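Local coordinates for protein AxyAgu115A (PDB 6NPS) that is a family GH115 alpha-glucuronidase, a glycoside hydrolase that probably removes glucuronic acid side groups from arabinoglucuronoxylan, at residues L551-Y556 with Y567-Y572; W422-L428 with T456-P460; I266-W271 with K282-D286. The protein carries 3 engineered substitutions. All coordinates share one frame. Numbering follows the deposited sequence.

Interaction 1: L551-Y556 with Y567-Y572; sequences LAEELY and YFALVY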
loop_
_atom_site.group_PDB
_atom_site.type_symbol
_atom_site.label_atom_id
_atom_site.label_comp_id
_atom_site.label_asym_id
_atom_site.label_seq_id
_atom_site.Cartn_x
_atom_site.Cartn_y
_atom_site.Cartn_z
ATOM N N LEU A 551 14.548 -10.925 30.314
ATOM C CA LEU A 551 14.270 -11.607 31.577
ATOM C C LEU A 551 13.924 -13.078 31.344
ATOM O O LEU A 551 14.344 -13.955 32.108
ATOM C CB LEU A 551 13.109 -10.935 32.332
ATOM C CG LEU A 551 13.225 -9.490 32.802
ATOM C CD1 LEU A 551 11.945 -9.067 33.537
ATOM C CD2 LEU A 551 14.475 -9.307 33.678
ATOM N N ALA A 552 13.131 -13.359 30.319
ATOM C CA ALA A 552 12.728 -14.738 30.065
ATOM C C ALA A 552 13.944 -15.597 29.755
ATOM O O ALA A 552 14.016 -16.752 30.180
ATOM C CB ALA A 552 11.729 -14.799 28.898
ATOM N N GLU A 553 14.933 -15.040 29.053
ATOM C CA GLU A 553 16.145 -15.811 28.786
ATOM C C GLU A 553 17.045 -15.941 30.010
ATOM O O GLU A 553 17.742 -16.956 30.153
ATOM C CB GLU A 553 16.919 -15.213 27.603
ATOM C CG GLU A 553 16.181 -15.434 26.273
ATOM C CD GLU A 553 16.560 -16.747 25.566
ATOM O OE1 GLU A 553 16.895 -17.749 26.241
ATOM O OE2 GLU A 553 16.512 -16.780 24.313
ATOM N N GLU A 554 17.047 -14.956 30.915
ATOM C CA GLU A 554 17.816 -15.123 32.144
ATOM C C GLU A 554 17.277 -16.296 32.944
ATOM O O GLU A 554 18.041 -17.156 33.406
ATOM C CB GLU A 554 17.758 -13.856 32.999
ATOM C CG GLU A 554 18.438 -12.647 32.429
ATOM C CD GLU A 554 18.201 -11.402 33.291
ATOM O OE1 GLU A 554 17.994 -11.551 34.519
ATOM O OE2 GLU A 554 18.217 -10.279 32.735
ATOM N N LEU A 555 15.949 -16.348 33.131
ATOM C CA LEU A 555 15.401 -17.428 33.956
ATOM C C LEU A 555 15.485 -18.780 33.255
ATOM O O LEU A 555 15.596 -19.814 33.919
ATOM C CB LEU A 555 13.952 -17.114 34.353
ATOM C CG LEU A 555 13.788 -15.802 35.131
ATOM C CD1 LEU A 555 12.332 -15.517 35.406
ATOM C CD2 LEU A 555 14.566 -15.855 36.441
ATOM N N TYR A 556 15.389 -18.794 31.922
ATOM C CA TYR A 556 15.592 -20.020 31.139
ATOM C C TYR A 556 16.939 -20.654 31.468
ATOM O O TYR A 556 17.037 -21.875 31.629
ATOM C CB TYR A 556 15.493 -19.646 29.642
ATOM C CG TYR A 556 15.587 -20.751 28.618
ATOM C CD1 TYR A 556 16.821 -21.205 28.177
ATOM C CD2 TYR A 556 14.443 -21.287 28.025
ATOM C CE1 TYR A 556 16.917 -22.191 27.209
ATOM C CE2 TYR A 556 14.523 -22.289 27.051
ATOM C CZ TYR A 556 15.753 -22.738 26.659
ATOM O OH TYR A 556 15.861 -23.725 25.704
ATOM N N TYR A 567 8.785 -24.174 34.181
ATOM C CA TYR A 567 9.132 -22.831 33.730
ATOM C C TYR A 567 8.789 -22.645 32.246
ATOM O O TYR A 567 8.133 -21.669 31.850
ATOM C CB TYR A 567 10.622 -22.540 33.992
ATOM C CG TYR A 567 10.991 -21.199 33.409
ATOM C CD1 TYR A 567 10.472 -20.022 33.946
ATOM C CD2 TYR A 567 11.812 -21.106 32.301
ATOM C CE1 TYR A 567 10.754 -18.801 33.394
ATOM C CE2 TYR A 567 12.096 -19.888 31.743
ATOM C CZ TYR A 567 11.576 -18.747 32.305
ATOM O OH TYR A 567 11.865 -17.538 31.736
ATOM N N PHE A 568 9.191 -23.596 31.415
ATOM C CA PHE A 568 8.977 -23.462 29.976
ATOM C C PHE A 568 7.487 -23.432 29.626
ATOM O O PHE A 568 7.027 -22.568 28.875
ATOM C CB PHE A 568 9.656 -24.630 29.244
ATOM C CG PHE A 568 9.674 -24.447 27.755
ATOM C CD1 PHE A 568 10.780 -23.880 27.130
ATOM C CD2 PHE A 568 8.583 -24.802 26.978
ATOM C CE1 PHE A 568 10.793 -23.678 25.752
ATOM C CE2 PHE A 568 8.583 -24.583 25.608
ATOM C CZ PHE A 568 9.700 -24.027 24.995
ATOM N N ALA A 569 6.716 -24.397 30.136
ATOM C CA ALA A 569 5.315 -24.481 29.746
ATOM C C ALA A 569 4.470 -23.363 30.351
ATOM O O ALA A 569 3.528 -22.894 29.708
ATOM C CB ALA A 569 4.747 -25.842 30.148
ATOM N N LEU A 570 4.809 -22.889 31.551
ATOM C CA LEU A 570 3.977 -21.899 32.221
ATOM C C LEU A 570 4.419 -20.462 31.958
ATOM O O LEU A 570 3.592 -19.545 32.065
ATOM C CB LEU A 570 3.973 -22.155 33.745
ATOM C CG LEU A 570 3.291 -23.472 34.210
ATOM C CD1 LEU A 570 3.355 -23.690 35.729
ATOM C CD2 LEU A 570 1.828 -23.579 33.739
ATOM N N VAL A 571 5.710 -20.219 31.719
ATOM C CA VAL A 571 6.169 -18.832 31.661
ATOM C C VAL A 571 6.881 -18.571 30.328
ATOM O O VAL A 571 6.525 -17.659 29.577
ATOM C CB VAL A 571 7.086 -18.521 32.857
ATOM C CG1 VAL A 571 7.584 -17.078 32.769
ATOM C CG2 VAL A 571 6.333 -18.788 34.163
ATOM N N TYR A 572 7.902 -19.369 30.024
ATOM C CA TYR A 572 8.757 -19.042 28.890
ATOM C C TYR A 572 8.003 -19.150 27.562
ATOM O O TYR A 572 8.056 -18.239 26.732
ATOM C CB TYR A 572 9.986 -19.964 28.904
ATOM C CG TYR A 572 11.029 -19.608 27.860
ATOM C CD1 TYR A 572 11.997 -18.625 28.120
ATOM C CD2 TYR A 572 11.057 -20.265 26.630
ATOM C CE1 TYR A 572 12.964 -18.312 27.147
ATOM C CE2 TYR A 572 12.002 -19.962 25.663
ATOM C CZ TYR A 572 12.954 -18.995 25.932
ATOM O OH TYR A 572 13.886 -18.700 24.983
#
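Two consecutive helices, 537-558 and 564-596, form an antiparallel helical hairpin here; the axes of the short segments lie 11.1 Å apart at an angle of 163°, and the wide gap is filled mainly by tyrosines of 567-572. Leu551 turns its side-chain end off toward helix 500-519. Ala552 meets both tyrosines of the partner: its O accepts a hydrogen bond from Tyr567 OH at 2.8 Å while also taking the usual helical bond from Tyr556 N, and its CB lies 3.9 Å from Tyr572 CD1. The backbones come nearest here, with Ala552 CA 6.0 Å from Tyr572 CA, an approach consistent with the small alanine side chain. Glu553 reaches out at the exposed margin, where its OE2 is 3.3 Å from Tyr572 OH. Leu555 packs its CB against Tyr567 CZ at 3.5 Å. Tyr556 closes the set, its ring lying oblique to that of Tyr572 and its OH hydrogen-bonded to Glu622 of helix 601-629, which also covers Phe568. In 567-572 a wider pi-type turn, with Tyr572 N bonded to Tyr567 O, accompanies the placing of both Tyr567 and Tyr572 toward the partner helix. Tyr556 CD2 lies 3.4 Å from Tyr572 CE1, over one face of the Tyr572 ring.

Interaction 2: W422-L428 with T456-P460; sequences WINSSYL and TQELP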
loop_
_atom_site.group_PDB
_atom_site.type_symbol
_atom_site.label_atom_id
_atom_site.label_comp_id
_atom_site.label_asym_id
_atom_site.label_seq_id
_atom_site.Cartn_x
_atom_site.Cartn_y
_atom_site.Cartn_z
ATOM N N TRP A 422 -4.320 -19.714 20.001
ATOM C CA TRP A 422 -2.983 -20.292 19.994
ATOM C C TRP A 422 -2.371 -20.307 21.403
ATOM O O TRP A 422 -2.089 -21.370 21.969
ATOM C CB TRP A 422 -2.118 -19.483 19.009
ATOM C CG TRP A 422 -0.690 -19.896 18.954
ATOM C CD1 TRP A 422 -0.210 -21.158 18.788
ATOM C CD2 TRP A 422 0.441 -19.036 19.050
ATOM N NE1 TRP A 422 1.163 -21.141 18.771
ATOM C CE2 TRP A 422 1.594 -19.851 18.938
ATOM C CE3 TRP A 422 0.590 -17.661 19.239
ATOM C CZ2 TRP A 422 2.890 -19.336 19.004
ATOM C CZ3 TRP A 422 1.895 -17.134 19.319
ATOM C CH2 TRP A 422 3.027 -17.974 19.196
ATOM N N ILE A 423 -2.132 -19.125 21.954
ATOM C CA ILE A 423 -1.559 -18.951 23.286
ATOM C C ILE A 423 -2.435 -17.954 24.021
ATOM O O ILE A 423 -2.963 -17.023 23.401
ATOM C CB ILE A 423 -0.097 -18.445 23.211
ATOM C CG1 ILE A 423 0.820 -19.478 22.606
ATOM C CG2 ILE A 423 0.478 -18.191 24.586
ATOM C CD1 ILE A 423 2.271 -18.998 22.644
ATOM N N ASN A 424 -2.590 -18.140 25.338
ATOM C CA ASN A 424 -3.310 -17.193 26.212
ATOM C C ASN A 424 -3.045 -15.740 25.822
ATOM O O ASN A 424 -1.887 -15.313 25.701
ATOM C CB ASN A 424 -2.873 -17.414 27.679
ATOM C CG ASN A 424 -3.487 -16.410 28.660
ATOM O OD1 ASN A 424 -4.639 -16.025 28.524
ATOM N ND2 ASN A 424 -2.713 -15.997 29.666
ATOM N N SER A 425 -4.130 -14.964 25.656
ATOM C CA SER A 425 -4.044 -13.519 25.456
ATOM C C SER A 425 -5.034 -12.785 26.359
ATOM O O SER A 425 -5.402 -11.640 26.066
ATOM C CB SER A 425 -4.287 -13.158 23.975
ATOM O OG SER A 425 -5.526 -13.719 23.550
ATOM N N SER A 426 -5.489 -13.431 27.441
ATOM C CA SER A 426 -6.377 -12.832 28.425
ATOM C C SER A 426 -5.598 -12.268 29.618
ATOM O O SER A 426 -4.486 -12.695 29.947
ATOM C CB SER A 426 -7.423 -13.836 28.911
ATOM O OG SER A 426 -8.114 -14.389 27.777
ATOM N N TYR A 427 -6.206 -11.296 30.269
ATOM C CA TYR A 427 -5.496 -10.410 31.197
ATOM C C TYR A 427 -6.311 -10.331 32.472
ATOM O O TYR A 427 -7.484 -9.965 32.419
ATOM C CB TYR A 427 -5.350 -9.044 30.509
ATOM C CG TYR A 427 -4.544 -7.973 31.230
ATOM C CD1 TYR A 427 -3.262 -8.207 31.640
ATOM C CD2 TYR A 427 -5.109 -6.711 31.458
ATOM C CE1 TYR A 427 -2.527 -7.180 32.349
ATOM C CE2 TYR A 427 -4.413 -5.706 32.118
ATOM C CZ TYR A 427 -3.115 -5.937 32.541
ATOM O OH TYR A 427 -2.446 -4.930 33.197
ATOM N N LEU A 428 -5.697 -10.642 33.622
ATOM C CA LEU A 428 -6.472 -10.776 34.858
ATOM C C LEU A 428 -7.301 -9.556 35.218
ATOM O O LEU A 428 -8.470 -9.738 35.609
ATOM C CB LEU A 428 -5.550 -11.155 36.027
ATOM C CG LEU A 428 -4.892 -12.544 35.937
ATOM C CD1 LEU A 428 -4.433 -13.003 37.346
ATOM C CD2 LEU A 428 -5.781 -13.629 35.313
ATOM N N THR A 456 -1.511 -23.245 28.188
ATOM C CA THR A 456 -1.170 -21.832 28.384
ATOM C C THR A 456 -2.297 -21.031 29.029
ATOM O O THR A 456 -2.091 -19.866 29.393
ATOM C CB THR A 456 -0.734 -21.113 27.085
ATOM O OG1 THR A 456 -1.882 -20.726 26.324
ATOM C CG2 THR A 456 0.152 -22.032 26.225
ATOM N N GLN A 457 -3.458 -21.634 29.258
ATOM C CA GLN A 457 -4.514 -20.917 29.969
ATOM C C GLN A 457 -4.495 -21.147 31.483
ATOM O O GLN A 457 -5.464 -20.786 32.150
ATOM C CB GLN A 457 -5.898 -21.298 29.411
ATOM C CG GLN A 457 -6.018 -21.222 27.891
ATOM C CD GLN A 457 -5.941 -19.786 27.372
ATOM O OE1 GLN A 457 -6.029 -18.836 28.145
ATOM N NE2 GLN A 457 -5.771 -19.632 26.071
ATOM N N GLU A 458 -3.417 -21.695 32.042
ATOM C CA GLU A 458 -3.451 -22.131 33.437
ATOM C C GLU A 458 -3.576 -20.956 34.406
ATOM O O GLU A 458 -4.303 -21.054 35.391
ATOM C CB GLU A 458 -2.213 -22.965 33.779
ATOM C CG GLU A 458 -2.097 -24.286 33.017
ATOM C CD GLU A 458 -1.420 -24.133 31.641
ATOM O OE1 GLU A 458 -1.030 -22.996 31.275
ATOM O OE2 GLU A 458 -1.288 -25.156 30.925
ATOM N N LEU A 459 -2.884 -19.827 34.158
ATOM C CA LEU A 459 -3.033 -18.704 35.091
ATOM C C LEU A 459 -4.448 -18.125 35.071
ATOM O O LEU A 459 -5.066 -18.018 36.143
ATOM C CB LEU A 459 -1.988 -17.616 34.787
ATOM C CG LEU A 459 -2.185 -16.296 35.542
ATOM C CD1 LEU A 459 -1.859 -16.541 37.006
ATOM C CD2 LEU A 459 -1.290 -15.181 35.010
ATOM N N PRO A 460 -5.029 -17.746 33.924
ATOM C CA PRO A 460 -6.389 -17.180 33.980
ATOM C C PRO A 460 -7.464 -18.211 34.350
ATOM O O PRO A 460 -8.471 -17.826 34.960
ATOM C CB PRO A 460 -6.592 -16.600 32.575
ATOM C CG PRO A 460 -5.672 -17.343 31.706
ATOM C CD PRO A 460 -4.465 -17.704 32.575
#
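An Asx turn at Asn424 shapes the buried loop that leads from strand 405-410 of the parallel, TIM-barrel-type sheet into helix 428-440, and this loop lies against the start of helix 458-469. Within the turn, Asn424 OD1 accepts a hydrogen bond from Ser426 N at 2.9 Å. The link across the segments comes from the backbone of the same residue: Asn424 N donates to Thr456 OG1 at 2.9 Å with an N-H...O angle of 164°. Ile423 flanks that bond, its CG2 3.9 Å from Thr456 OG1. Gln457, at the N-cap position of helix 458-469, has its CA only 5.4 Å from Asn424 CA, and the ring of Pro460 approaches the turn, with CG 3.6 Å from Asn424 OD1. Farther along, Leu428 in the first turn of its own helix supplies the apolar end of the contact: its CD2 is 4.1 Å from Pro460 CB and its CD1 4.4 Å from Leu459 CG. Asn424 also binds outward, through ND2 to Tyr513 of helix 500-519 and through O to Asn578 of helix 564-596. Polar groups of Asn424 are thus satisfied within the protein interior: one asparagine takes part both in the turn of its own loop and in bonds to Thr456 and to the surrounding helices, while leucine and proline make the neighbouring helix starts meet through apolar surface.

Interaction 3: I266-W271 with K282-D286; sequences IYGDAW and KFWED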
loop_
_atom_site.group_PDB
_atom_site.type_symbol
_atom_site.label_atom_id
_atom_site.label_comp_id
_atom_site.label_asym_id
_atom_site.label_seq_id
_atom_site.Cartn_x
_atom_site.Cartn_y
_atom_site.Cartn_z
ATOM N N ILE A 266 -35.252 -44.384 13.497
ATOM C CA ILE A 266 -36.243 -43.870 14.444
ATOM C C ILE A 266 -35.985 -42.421 14.833
ATOM O O ILE A 266 -36.858 -41.783 15.435
ATOM C CB ILE A 266 -36.300 -44.714 15.742
ATOM C CG1 ILE A 266 -34.900 -44.882 16.329
ATOM C CG2 ILE A 266 -37.035 -46.014 15.487
ATOM C CD1 ILE A 266 -34.881 -45.275 17.814
ATOM N N TYR A 267 -34.796 -41.890 14.542
ATOM C CA TYR A 267 -34.472 -40.503 14.851
ATOM C C TYR A 267 -34.603 -39.576 13.644
ATOM O O TYR A 267 -34.255 -38.387 13.746
ATOM C CB TYR A 267 -33.058 -40.402 15.429
ATOM C CG TYR A 267 -32.787 -41.350 16.565
ATOM C CD1 TYR A 267 -31.819 -42.336 16.456
ATOM C CD2 TYR A 267 -33.508 -41.276 17.744
ATOM C CE1 TYR A 267 -31.574 -43.214 17.501
ATOM C CE2 TYR A 267 -33.272 -42.145 18.797
ATOM C CZ TYR A 267 -32.304 -43.102 18.670
ATOM O OH TYR A 267 -32.046 -43.954 19.712
ATOM N N GLY A 268 -35.089 -40.088 12.514
ATOM C CA GLY A 268 -35.262 -39.287 11.303
ATOM C C GLY A 268 -33.921 -38.877 10.703
ATOM O O GLY A 268 -32.844 -39.382 11.068
ATOM N N ASP A 269 -33.994 -37.922 9.775
ATOM C CA ASP A 269 -32.804 -37.445 9.057
ATOM C C ASP A 269 -32.904 -35.938 8.799
ATOM O O ASP A 269 -32.777 -35.453 7.674
ATOM C CB ASP A 269 -32.592 -38.196 7.741
ATOM C CG ASP A 269 -31.124 -38.242 7.338
ATOM O OD1 ASP A 269 -30.745 -39.114 6.525
ATOM O OD2 ASP A 269 -30.348 -37.407 7.843
ATOM N N ALA A 270 -33.133 -35.186 9.867
ATOM C CA ALA A 270 -33.314 -33.748 9.784
ATOM C C ALA A 270 -33.201 -33.169 11.184
ATOM O O ALA A 270 -33.981 -33.533 12.071
ATOM C CB ALA A 270 -34.674 -33.406 9.164
ATOM N N TRP A 271 -32.212 -32.297 11.407
ATOM C CA TRP A 271 -32.079 -31.589 12.685
ATOM C C TRP A 271 -33.077 -30.437 12.644
ATOM O O TRP A 271 -32.742 -29.283 12.365
ATOM C CB TRP A 271 -30.648 -31.118 12.894
ATOM C CG TRP A 271 -30.381 -30.637 14.283
ATOM C CD1 TRP A 271 -30.098 -29.356 14.665
ATOM C CD2 TRP A 271 -30.372 -31.427 15.480
ATOM N NE1 TRP A 271 -29.909 -29.299 16.027
ATOM C CE2 TRP A 271 -30.073 -30.555 16.554
ATOM C CE3 TRP A 271 -30.580 -32.786 15.748
ATOM C CZ2 TRP A 271 -29.989 -30.997 17.873
ATOM C CZ3 TRP A 271 -30.497 -33.227 17.062
ATOM C CH2 TRP A 271 -30.203 -32.331 18.110
ATOM N N LYS A 282 -37.608 -38.682 20.036
ATOM C CA LYS A 282 -37.087 -39.980 20.455
ATOM C C LYS A 282 -35.573 -39.934 20.595
ATOM O O LYS A 282 -35.004 -40.619 21.454
ATOM C CB LYS A 282 -37.533 -41.089 19.458
ATOM C CG LYS A 282 -37.138 -42.509 19.899
ATOM C CD LYS A 282 -38.210 -43.186 20.771
ATOM C CE LYS A 282 -37.994 -44.699 20.872
ATOM N NZ LYS A 282 -39.120 -45.485 20.283
ATOM N N PHE A 283 -34.910 -39.073 19.823
ATOM C CA PHE A 283 -33.484 -38.862 20.008
ATOM C C PHE A 283 -33.183 -38.328 21.410
ATOM O O PHE A 283 -32.324 -38.872 22.118
ATOM C CB PHE A 283 -32.979 -37.927 18.902
ATOM C CG PHE A 283 -31.497 -37.659 18.940
ATOM C CD1 PHE A 283 -30.578 -38.685 18.727
ATOM C CD2 PHE A 283 -31.031 -36.365 19.130
ATOM C CE1 PHE A 283 -29.177 -38.398 18.755
ATOM C CE2 PHE A 283 -29.650 -36.068 19.171
ATOM C CZ PHE A 283 -28.720 -37.094 18.962
ATOM N N TRP A 284 -33.913 -37.285 21.845
ATOM C CA TRP A 284 -33.730 -36.704 23.175
ATOM C C TRP A 284 -34.143 -37.682 24.271
ATOM O O TRP A 284 -33.491 -37.758 25.322
ATOM C CB TRP A 284 -34.524 -35.397 23.279
ATOM C CG TRP A 284 -33.931 -34.281 22.444
ATOM C CD1 TRP A 284 -32.622 -34.150 22.075
ATOM C CD2 TRP A 284 -34.615 -33.143 21.904
ATOM N NE1 TRP A 284 -32.453 -32.996 21.331
ATOM C CE2 TRP A 284 -33.666 -32.365 21.223
ATOM C CE3 TRP A 284 -35.931 -32.695 21.964
ATOM C CZ2 TRP A 284 -33.998 -31.178 20.568
ATOM C CZ3 TRP A 284 -36.258 -31.495 21.311
ATOM C CH2 TRP A 284 -35.299 -30.765 20.621
ATOM N N GLU A 285 -35.219 -38.429 24.042
ATOM C CA GLU A 285 -35.643 -39.467 24.984
ATOM C C GLU A 285 -34.571 -40.546 25.183
ATOM O O GLU A 285 -34.268 -40.936 26.317
ATOM C CB GLU A 285 -36.942 -40.120 24.487
ATOM C CG GLU A 285 -37.408 -41.219 25.402
ATOM C CD GLU A 285 -38.531 -42.078 24.788
ATOM O OE1 GLU A 285 -39.065 -41.706 23.720
ATOM O OE2 GLU A 285 -38.858 -43.128 25.380
ATOM N N ASP A 286 -34.009 -41.081 24.088
ATOM C CA ASP A 286 -32.969 -42.097 24.243
ATOM C C ASP A 286 -31.706 -41.518 24.875
ATOM O O ASP A 286 -31.012 -42.216 25.630
ATOM C CB ASP A 286 -32.688 -42.744 22.890
ATOM C CG ASP A 286 -33.802 -43.761 22.499
ATOM O OD1 ASP A 286 -34.791 -43.831 23.265
ATOM O OD2 ASP A 286 -33.697 -44.479 21.472
#
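Tyr267 and Phe283 lose the most surface in this contact, followed by Trp271, and the three form an aromatic cluster joining the loop 266-271 to helix 277-291. The backbones come nearest at the first pair, with Tyr267 CA 5.5 Å from Phe283 CA. Phe283 presents its ring edge to the face of Tyr267, a T-shaped pair with centroids 5.6 Å apart and planes at 74°; Tyr267 CD2 also lies 3.6 Å from Phe283 CB. The tyrosine ring extends along the helix, its CE2 3.5 Å from Lys282 O, and ends in a very short hydrogen bond from Tyr267 OH to Asp286 OD2, 2.5 Å. Phenol and carboxylate therefore fix the far end of a ring already held by apolar contact. Trp271, at the other end of the loop segment, meets Phe283 obliquely, with CZ3 3.6 Å from Phe283 CE2, and its CH2 reaches to 4.0 Å from Trp284 NE1. Ile266 covers the outer margin, its CD1 4.1 Å from Lys282 CG. Between these contacts the chain bows away from the helix through Gly268, Asp269 and Ala270. Around the cluster, Tyr257 of helix 256-260 adds a further edge-to-face partner for Phe283, Trp271 NE1 bonds to Arg303 O in the loop after strand 298-300, and Trp284 packs against helix 317-338.

In the fold
From the N terminus, interaction 3 comes first, closing a short loop of ten residues between 266-271 and 282-286 as the chain enters helix 277-291. Interaction 2 follows, spanning 27 residues that hold the rest of helix 428-440 and strand 446-450, so that it joins two connections following neighbouring strands of the parallel sheet. Interaction 1 closes the short connection between helices 537-558 and 564-596. The three are in series, neither nested nor crossed. Interactions 1 and 2 touch, with Leu570 CD2 3.8 Å from Glu458 OE1, which brings the helical hairpin against the barrel region. Interaction 3 is remote, its centre about 39 Å from that of interaction 2.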